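PDB 3SC4: short chain dehydrogenase (A0QTM2 homolog) from Mycobacterium thermoresistibile, which probably catalyses NAD(P)-dependent oxidation or reduction of a substrate, as expected of a short-chain dehydrogenase built on a Rossmann fold. Local coordinates for residues 126-129 with 130-134; 155-158 with 159-162; 180-183 with 184-187; 247-250 with 251-254. All coordinates share one frame; numbering follows the deposited sequence. Where two conformers were deposited one is given.

The four contacts are local, but the fold and the dimer bring some of them together. Interactions 1 and 3 lie on neighbouring helices, 114-135 and 164-183, with centres 15 Å apart; they meet where Ser132 CB packs 3.5 Å from Ile180 CD1, and both face the second subunit. Interaction 2 is 28 Å from interaction 3 between centres in its own chain, yet Pro158 and Arg162 pack on Glu182 and Glu183 of the second subunit. Its loop leads into helix 164-183, near whose start this family carries its Tyr-x-x-x-Lys active-site motif. Interaction 4 ends helix 245-252, about 10 Å from interaction 2 between nearest atoms and touching no other chain.

Interaction 1. Residues 126-129 with 130-134; sequences RGTY and AVSQS
Ser132 and Thr128, and beside them Gln133 and Tyr129, make contacts one turn apart in helix 114-135, mostly buried between the central sheet and the second subunit. Ser132 OG lies beside its own backbone N (chi1 -64°), from where it folds back on the preceding turn and donates to Thr128 O at 2.8 Å. Ser132 N reaches the same oxygen at 3.0 Å from the opposite face of the carbonyl plane, giving it two donors. A small hydroxyl suits this inner side of the helix: it bonds to the backbone and also to Asn99 on strand 96-99. In this Rossmann-type fold Thr128, Val131 and Ser132 pack on strands 96-99 and 146-149, while Tyr129 and Gln133 face the dimer partner. With CG anti to the backbone N in both, Tyr129 (chi1 -176°) and Gln133 leave the helix alike, and Gln133 crosses the phenol with NE2 3.8 Å from Tyr129 CE2, amide and ring planes 62° apart. Their polar ends are held by the second subunit, Tyr129 OH by Val112 O and Gln133 NE2 by Ile109 O, and Phe117 of that subunit stacks on the Tyr129 ring. Beneath them Gln133 N donates to Tyr129 O at 2.8 Å.

Interaction 2. Residues 155-158 with 159-162; sequences RLEP and KWLR
Arg155 runs along one face of the Trp160 indole as the chain passes through a short 3-10 turn in the loop between strand 146-149 and helix 164-183. Its CB starts over the pyrrole side, 3.4 Å from Trp160 CD1. Bends at chi2 (-91°) and chi3 then keep the chain beside the ring: CD lies 4.1 Å from Trp160 NE1, NE stays above the same rim, and CZ follows over Trp160 NE1 and CZ2. At the tip NH1 comes 3.6 Å from Trp160 NE1, while NH2 reaches 3.7 Å from Trp160 CZ2. The guanidinium is inclined by 36° to the indole, so this is a tilted cover and not a flat stack. Arginine suits the place because its long chain packs on the aromatic surface while its charged end goes on to a salt bridge with Asp275. NH1 also faces Glu157 OE1 in a long salt bridge. That carboxylate oxygen sits near the ring plane at the indole edge, 3.0 Å from Trp160 CD1, and Lys159 CG lies over the face opposite Arg155. The turn itself rests on Trp160 N donating to Glu157 O at 2.9 Å and Leu161 N to Pro158 O at 3.1 Å; proline, with its fixed phi and no N-H to offer, fits the start of such a turn. Leu161 then centres an inverse gamma turn, with its CD1 methyl 3.4 Å from Leu156 O.

Interaction 3. Residues 180-183 with 184-187; sequences IAEE and LRDA
Glu182 and Arg185 form a salt bridge three residues apart where helix 164-183 ends and the chain turns toward strand 190-195 of the Rossmann-type alpha/beta fold. Arg185 NH2 meets Glu182 OE2 at 2.9 Å on the syn side of the carboxylate, and that oxygen lies in the guanidinium plane. The second link, Arg185 NE to Glu182 OE1, is longer and weak at 3.4 Å; the carboxylate and guanidinium planes are 35° apart. Bends bring the long chains side by side: Glu182 folds at chi2 (-46°) and Arg185 at chi3 (-73°). Such flexible charged residues suit a helix end at the surface. On the buried side branched aliphatics fit instead, and Ile180 CG2 packs 3.4 Å from Leu184 CD2; Ile109 of the second subunit and Ile136 add to this apolar patch. Leu184 N still donates to Ile180 O at 2.9 Å, whereas Arg185 N makes only a weak bond to Glu182 O. The Glu183 carboxylate accepts from Thr164 N and Ile109 N of the second subunit. Water continues the spiral where direct backbone bonds stop: one molecule links Glu182 O to Asp186 N, and another donates to Glu183 O at 2.8 Å and accepts from Ala187 N at 3.0 Å.

Interaction 4. Residues 247-250 with 251-254; sequences DVLL and ESGV
Leu249 O is gripped by several donors from the residues that close helix 245-252. Ser252 OG gives the shortest bond, 2.6 Å, and Val254 N adds another at 3.2 Å from above the carbonyl plane; Ser252 N and Gly253 N contribute weak bonds. Serine suits this place because its hydroxyl, set between its own backbone N and carbonyl carbon (chi1 80°), reaches back to a carbonyl three residues earlier, meeting it from the side at a C=O...OG angle of 127°. Gly253 N meanwhile donates to Leu250 O at 3.3 Å. With the bond from Val254 N to Leu249 O reaching five residues back and the one from Gly253 N to Leu250 O reaching three back inside it, this is a Schellman motif, a common helix stop. Gly253 takes a positive phi of 127°, where a CB would be jammed against the preceding carbonyl oxygen, so glycine is the natural residue here. The reversal brings Val254 back beside Leu249, and their methyls CG2 and CD2 meet at 4.0 Å, the apolar pairing usual across such a cap. Leu249 also packs against Val223 of helix 222-232 and against Tyr260, tying down the helix end. Just before the cap the regular i to i+4 pattern still holds, with Glu251 N donating to Asp247 O at 3.1 Å, while the Asp247 carboxylate makes a salt bridge with Arg197. A water bridges the cap, donating to both Leu250 O and Val254 O, and Val254 O also receives a nearly straight CA-H...O contact from Leu250 CA at 3.5 Å.

Interaction 1. Residues 126-129 with 130-134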
loop_
_atom_site.group_PDB
_atom_site.type_symbol
_atom_site.label_atom_id
_atom_site.label_comp_id
_atom_site.label_asym_id
_atom_site.label_seq_id
_atom_site.Cartn_x
_atom_site.Cartn_y
_atom_site.Cartn_z
ATOM N N ARG B 126 7.697 -1.995 2.561
ATOM C CA ARG B 126 8.766 -2.888 2.161
ATOM C C ARG B 126 9.387 -3.571 3.384
ATOM O O ARG B 126 9.602 -4.782 3.387
ATOM C CB ARG B 126 9.810 -2.114 1.377
ATOM C CG ARG B 126 10.834 -3.005 0.702
ATOM C CD ARG B 126 11.789 -2.197 -0.157
ATOM N NE ARG B 126 12.831 -2.997 -0.812
ATOM C CZ ARG B 126 14.050 -3.220 -0.323
ATOM N NH1 ARG B 126 14.388 -2.765 0.878
ATOM N NH2 ARG B 126 14.944 -3.928 -1.028
ATOM N N GLY B 127 9.651 -2.797 4.427
ATOM C CA GLY B 127 10.240 -3.337 5.638
ATOM C C GLY B 127 9.401 -4.413 6.308
ATOM O O GLY B 127 9.928 -5.465 6.716
ATOM N N THR B 128 8.097 -4.178 6.429
ATOM C CA THR B 128 7.228 -5.184 7.045
ATOM C C THR B 128 7.232 -6.458 6.213
ATOM O O THR B 128 7.207 -7.566 6.771
ATOM C CB THR B 128 5.805 -4.658 7.238
ATOM O OG1 THR B 128 5.842 -3.570 8.179
ATOM C CG2 THR B 128 4.855 -5.763 7.736
ATOM N N TYR B 129 7.283 -6.293 4.890
ATOM C CA TYR B 129 7.339 -7.416 3.973
ATOM C C TYR B 129 8.657 -8.199 4.179
ATOM O O TYR B 129 8.640 -9.404 4.429
ATOM C CB TYR B 129 7.210 -6.909 2.534
ATOM C CG TYR B 129 7.152 -8.001 1.485
ATOM C CD1 TYR B 129 5.949 -8.599 1.151
ATOM C CD2 TYR B 129 8.291 -8.429 0.825
ATOM C CE1 TYR B 129 5.888 -9.583 0.190
ATOM C CE2 TYR B 129 8.236 -9.441 -0.129
ATOM C CZ TYR B 129 7.023 -10.003 -0.436
ATOM O OH TYR B 129 6.929 -10.997 -1.364
ATOM N N ALA B 130 9.792 -7.506 4.098
ATOM C CA ALA B 130 11.114 -8.162 4.193
ATOM C C ALA B 130 11.327 -8.856 5.553
ATOM O O ALA B 130 11.726 -10.016 5.621
ATOM C CB ALA B 130 12.229 -7.144 3.923
ATOM N N VAL B 131 11.038 -8.142 6.629
ATOM C CA VAL B 131 11.164 -8.715 7.960
ATOM C C VAL B 131 10.257 -9.946 8.121
ATOM O O VAL B 131 10.725 -10.985 8.608
ATOM C CB VAL B 131 10.838 -7.663 9.054
ATOM C CG1 VAL B 131 10.509 -8.319 10.387
ATOM C CG2 VAL B 131 11.998 -6.676 9.205
ATOM N N SER B 132 8.982 -9.829 7.715
ATOM C CA SER B 132 8.033 -10.921 7.869
ATOM C C SER B 132 8.446 -12.107 7.019
ATOM O O SER B 132 8.446 -13.218 7.487
ATOM C CB SER B 132 6.593 -10.501 7.517
ATOM O OG SER B 132 6.073 -9.487 8.391
ATOM N N GLN B 133 8.827 -11.864 5.772
ATOM C CA GLN B 133 9.225 -12.918 4.869
ATOM C C GLN B 133 10.403 -13.669 5.415
ATOM O O GLN B 133 10.486 -14.908 5.327
ATOM C CB GLN B 133 9.614 -12.334 3.517
ATOM C CG GLN B 133 10.096 -13.354 2.478
ATOM C CD GLN B 133 10.629 -12.655 1.240
ATOM O OE1 GLN B 133 11.653 -11.975 1.299
ATOM N NE2 GLN B 133 9.923 -12.795 0.120
ATOM N N SER B 134 11.346 -12.924 5.954
ATOM C CA SER B 134 12.574 -13.546 6.394
ATOM C C SER B 134 12.338 -14.361 7.672
ATOM O O SER B 134 12.967 -15.404 7.863
ATOM C CB SER B 134 13.661 -12.494 6.566
ATOM O OG SER B 134 14.809 -13.068 7.117
#

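Interaction 2. Residues 155-158 with 159-162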
loop_
_atom_site.group_PDB
_atom_site.type_symbol
_atom_site.label_atom_id
_atom_site.label_comp_id
_atom_site.label_asym_id
_atom_site.label_seq_id
_atom_site.Cartn_x
_atom_site.Cartn_y
_atom_site.Cartn_z
ATOM N N ARG B 155 -9.616 1.906 6.782
ATOM C CA ARG B 155 -10.824 2.726 6.764
ATOM C C ARG B 155 -10.871 3.463 5.415
ATOM O O ARG B 155 -9.934 4.175 5.059
ATOM C CB ARG B 155 -10.731 3.748 7.895
ATOM C CG ARG B 155 -10.680 3.136 9.311
ATOM C CD ARG B 155 -12.094 3.021 9.813
ATOM N NE ARG B 155 -12.207 3.668 11.094
ATOM C CZ ARG B 155 -13.301 4.230 11.582
ATOM N NH1 ARG B 155 -14.436 4.280 10.909
ATOM N NH2 ARG B 155 -13.231 4.755 12.791
ATOM N N LEU B 156 -11.970 3.294 4.689
ATOM C CA LEU B 156 -12.065 3.715 3.291
ATOM C C LEU B 156 -12.957 4.921 3.052
ATOM O O LEU B 156 -13.055 5.404 1.908
ATOM C CB LEU B 156 -12.595 2.556 2.442
ATOM C CG LEU B 156 -11.705 1.315 2.383
ATOM C CD1 LEU B 156 -12.428 0.197 1.591
ATOM C CD2 LEU B 156 -10.348 1.671 1.777
ATOM N N GLU B 157 -13.615 5.391 4.111
ATOM C CA GLU B 157 -14.381 6.621 4.036
ATOM C C GLU B 157 -13.391 7.768 3.748
ATOM O O GLU B 157 -12.252 7.757 4.226
ATOM C CB GLU B 157 -15.164 6.885 5.335
ATOM C CG GLU B 157 -16.132 5.730 5.767
ATOM C CD GLU B 157 -15.464 4.598 6.609
ATOM O OE1 GLU B 157 -14.281 4.680 7.011
ATOM O OE2 GLU B 157 -16.144 3.582 6.854
ATOM N N PRO B 158 -13.807 8.728 2.916
ATOM C CA PRO B 158 -12.941 9.836 2.476
ATOM C C PRO B 158 -12.105 10.527 3.556
ATOM O O PRO B 158 -10.933 10.819 3.325
ATOM C CB PRO B 158 -13.943 10.811 1.864
ATOM C CG PRO B 158 -14.946 9.893 1.225
ATOM C CD PRO B 158 -15.079 8.706 2.159
ATOM N N LYS B 159 -12.687 10.781 4.721
ATOM C CA LYS B 159 -11.959 11.504 5.764
ATOM C C LYS B 159 -10.675 10.775 6.155
ATOM O O LYS B 159 -9.705 11.411 6.549
ATOM C CB LYS B 159 -12.834 11.789 7.000
ATOM C CG LYS B 159 -13.517 10.564 7.650
ATOM C CD LYS B 159 -14.037 10.894 9.083
ATOM C CE LYS B 159 -15.376 10.177 9.411
ATOM N NZ LYS B 159 -16.125 10.777 10.610
ATOM N N TRP B 160 -10.658 9.455 6.013
ATOM C CA TRP B 160 -9.524 8.646 6.465
ATOM C C TRP B 160 -8.440 8.454 5.417
ATOM O O TRP B 160 -7.404 7.896 5.728
ATOM C CB TRP B 160 -9.993 7.281 6.882
ATOM C CG TRP B 160 -11.033 7.286 7.920
ATOM C CD1 TRP B 160 -12.274 6.751 7.818
ATOM C CD2 TRP B 160 -10.933 7.829 9.238
ATOM N NE1 TRP B 160 -12.962 6.920 8.990
ATOM C CE2 TRP B 160 -12.171 7.593 9.878
ATOM C CE3 TRP B 160 -9.935 8.505 9.933
ATOM C CZ2 TRP B 160 -12.444 8.006 11.194
ATOM C CZ3 TRP B 160 -10.212 8.934 11.266
ATOM C CH2 TRP B 160 -11.452 8.673 11.867
ATOM N N LEU B 161 -8.674 8.901 4.186
ATOM C CA LEU B 161 -7.756 8.637 3.096
ATOM C C LEU B 161 -6.743 9.771 2.944
ATOM O O LEU B 161 -6.438 10.202 1.871
ATOM C CB LEU B 161 -8.527 8.381 1.792
ATOM C CG LEU B 161 -9.379 7.106 1.848
ATOM C CD1 LEU B 161 -10.298 6.947 0.622
ATOM C CD2 LEU B 161 -8.515 5.882 2.018
ATOM N N ARG B 162 -6.147 10.158 4.045
ATOM C CA ARG B 162 -5.452 11.425 4.177
ATOM C C ARG B 162 -4.618 11.295 5.456
ATOM O O ARG B 162 -5.071 10.646 6.411
ATOM C CB ARG B 162 -6.492 12.496 4.416
ATOM C CG ARG B 162 -6.284 13.776 3.675
ATOM C CD ARG B 162 -7.513 14.713 3.809
ATOM N NE ARG B 162 -7.201 16.018 3.237
ATOM C CZ ARG B 162 -8.052 17.034 3.118
ATOM N NH1 ARG B 162 -9.309 16.922 3.518
ATOM N NH2 ARG B 162 -7.633 18.177 2.589
#

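Interaction 3. Residues 180-183 with 184-187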
loop_
_atom_site.group_PDB
_atom_site.type_symbol
_atom_site.label_atom_id
_atom_site.label_comp_id
_atom_site.label_asym_id
_atom_site.label_seq_id
_atom_site.Cartn_x
_atom_site.Cartn_y
_atom_site.Cartn_z
ATOM N N ILE B 180 -0.577 -11.899 4.537
ATOM C CA ILE B 180 0.160 -12.941 5.217
ATOM C C ILE B 180 -0.769 -13.835 6.037
ATOM O O ILE B 180 -0.571 -15.019 6.087
ATOM C CB ILE B 180 1.186 -12.359 6.198
ATOM C CG1 ILE B 180 2.349 -11.718 5.474
ATOM C CG2 ILE B 180 1.742 -13.456 7.085
ATOM C CD1 ILE B 180 3.265 -11.002 6.464
ATOM N N ALA B 181 -1.772 -13.264 6.689
ATOM C CA ALA B 181 -2.677 -14.079 7.496
ATOM C C ALA B 181 -3.319 -15.145 6.606
ATOM O O ALA B 181 -3.361 -16.315 6.993
ATOM C CB ALA B 181 -3.735 -13.244 8.201
ATOM N N GLU B 182 -3.759 -14.761 5.403
ATOM C CA GLU B 182 -4.313 -15.739 4.469
ATOM C C GLU B 182 -3.291 -16.746 3.939
ATOM O O GLU B 182 -3.578 -17.963 3.887
ATOM C CB GLU B 182 -5.051 -15.062 3.301
ATOM C CG GLU B 182 -6.253 -14.212 3.739
ATOM C CD GLU B 182 -7.147 -14.936 4.750
ATOM O OE1 GLU B 182 -7.617 -16.048 4.409
ATOM O OE2 GLU B 182 -7.361 -14.406 5.883
ATOM N N GLU B 183 -2.112 -16.254 3.560
ATOM C CA GLU B 183 -1.120 -17.092 2.874
ATOM C C GLU B 183 -0.428 -18.062 3.826
ATOM O O GLU B 183 0.053 -19.106 3.379
ATOM C CB GLU B 183 -0.098 -16.245 2.111
ATOM C CG GLU B 183 -0.719 -15.507 0.917
ATOM C CD GLU B 183 0.267 -14.685 0.113
ATOM O OE1 GLU B 183 1.324 -14.248 0.645
ATOM O OE2 GLU B 183 -0.031 -14.468 -1.073
ATOM N N LEU B 184 -0.425 -17.755 5.124
ATOM C CA LEU B 184 0.177 -18.620 6.124
ATOM C C LEU B 184 -0.838 -19.345 7.024
ATOM O O LEU B 184 -0.473 -20.006 8.008
ATOM C CB LEU B 184 1.159 -17.812 6.949
ATOM C CG LEU B 184 2.570 -17.628 6.361
ATOM C CD1 LEU B 184 2.594 -17.276 4.899
ATOM C CD2 LEU B 184 3.253 -16.520 7.156
ATOM N N ARG B 185 -2.113 -19.248 6.676
ATOM C CA ARG B 185 -3.177 -19.898 7.438
ATOM C C ARG B 185 -2.936 -21.417 7.554
ATOM O O ARG B 185 -3.026 -21.970 8.638
ATOM C CB ARG B 185 -4.546 -19.608 6.794
ATOM C CG ARG B 185 -5.755 -20.001 7.663
ATOM C CD ARG B 185 -7.080 -19.609 7.014
ATOM N NE ARG B 185 -7.298 -18.149 7.077
ATOM C CZ ARG B 185 -7.798 -17.496 8.134
ATOM N NH1 ARG B 185 -8.160 -18.153 9.236
ATOM N NH2 ARG B 185 -7.959 -16.180 8.081
ATOM N N ASP B 186 -2.596 -22.076 6.449
ATOM C CA ASP B 186 -2.310 -23.522 6.456
ATOM C C ASP B 186 -1.076 -23.877 7.273
ATOM O O ASP B 186 -1.035 -24.954 7.914
ATOM C CB ASP B 186 -2.130 -24.066 5.028
ATOM C CG ASP B 186 -3.458 -24.237 4.292
ATOM O OD1 ASP B 186 -4.522 -23.950 4.916
ATOM O OD2 ASP B 186 -3.430 -24.647 3.095
ATOM N N ALA B 187 -0.072 -22.999 7.246
ATOM C CA ALA B 187 1.137 -23.204 8.051
ATOM C C ALA B 187 0.875 -22.911 9.544
ATOM O O ALA B 187 1.676 -23.255 10.396
ATOM C CB ALA B 187 2.296 -22.357 7.518
HETATM O O HOH W 1 -2.861 -21.117 3.667
HETATM O O HOH W 2 0.229 -21.667 4.593
#

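Interaction 4. Residues 247-250 with 251-254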
loop_
_atom_site.group_PDB
_atom_site.type_symbol
_atom_site.label_atom_id
_atom_site.label_comp_id
_atom_site.label_asym_id
_atom_site.label_seq_id
_atom_site.Cartn_x
_atom_site.Cartn_y
_atom_site.Cartn_z
ATOM N N ASP B 247 -9.820 -2.052 22.923
ATOM C CA ASP B 247 -10.815 -3.099 22.680
ATOM C C ASP B 247 -10.283 -4.487 23.071
ATOM O O ASP B 247 -10.972 -5.272 23.704
ATOM C CB ASP B 247 -11.280 -3.087 21.217
ATOM C CG ASP B 247 -11.792 -1.736 20.785
ATOM O OD1 ASP B 247 -11.162 -0.719 21.133
ATOM O OD2 ASP B 247 -12.823 -1.666 20.090
ATOM N N VAL B 248 -9.053 -4.782 22.682
ATOM C CA VAL B 248 -8.447 -6.062 22.992
ATOM C C VAL B 248 -8.385 -6.242 24.503
ATOM O O VAL B 248 -8.684 -7.334 25.037
ATOM C CB VAL B 248 -7.042 -6.160 22.370
ATOM C CG1 VAL B 248 -6.256 -7.320 22.958
ATOM C CG2 VAL B 248 -7.175 -6.301 20.877
ATOM N N LEU B 249 -8.024 -5.162 25.189
ATOM C CA LEU B 249 -7.875 -5.209 26.631
ATOM C C LEU B 249 -9.205 -5.475 27.353
ATOM O O LEU B 249 -9.250 -6.332 28.218
ATOM C CB LEU B 249 -7.169 -3.953 27.145
ATOM C CG LEU B 249 -5.649 -3.961 26.828
ATOM C CD1 LEU B 249 -5.056 -2.566 26.956
ATOM C CD2 LEU B 249 -4.858 -4.974 27.702
ATOM N N LEU B 250 -10.288 -4.785 26.987
ATOM C CA LEU B 250 -11.621 -5.066 27.574
ATOM C C LEU B 250 -12.089 -6.480 27.324
ATOM O O LEU B 250 -12.678 -7.089 28.199
ATOM C CB LEU B 250 -12.702 -4.131 27.013
ATOM C CG LEU B 250 -12.571 -2.685 27.432
ATOM C CD1 LEU B 250 -13.694 -1.857 26.822
ATOM C CD2 LEU B 250 -12.579 -2.574 28.939
ATOM N N GLU B 251 -11.854 -6.986 26.120
ATOM C CA GLU B 251 -12.264 -8.335 25.747
ATOM C C GLU B 251 -11.527 -9.375 26.608
ATOM O O GLU B 251 -12.040 -10.477 26.833
ATOM C CB GLU B 251 -12.067 -8.556 24.226
ATOM C CG GLU B 251 -13.172 -7.855 23.374
ATOM C CD GLU B 251 -12.777 -7.465 21.930
ATOM O OE1 GLU B 251 -11.689 -7.858 21.430
ATOM O OE2 GLU B 251 -13.581 -6.737 21.289
ATOM N N SER B 252 -10.334 -9.002 27.098
ATOM C CA SER B 252 -9.466 -9.877 27.902
ATOM C C SER B 252 -9.763 -9.876 29.398
ATOM O O SER B 252 -9.347 -10.799 30.103
ATOM C CB SER B 252 -7.998 -9.496 27.725
ATOM O OG SER B 252 -7.653 -8.373 28.515
ATOM N N GLY B 253 -10.446 -8.829 29.871
ATOM C CA GLY B 253 -10.888 -8.724 31.273
ATOM C C GLY B 253 -10.482 -7.454 32.002
ATOM O O GLY B 253 -10.889 -7.228 33.134
ATOM N N VAL B 254 -9.665 -6.622 31.378
ATOM C CA VAL B 254 -9.364 -5.327 31.949
ATOM C C VAL B 254 -10.663 -4.511 32.018
ATOM O O VAL B 254 -11.369 -4.396 31.021
ATOM C CB VAL B 254 -8.303 -4.594 31.122
ATOM C CG1 VAL B 254 -8.072 -3.188 31.675
ATOM C CG2 VAL B 254 -6.995 -5.404 31.097
HETATM O O HOH W 3 -13.574 -5.865 30.657
#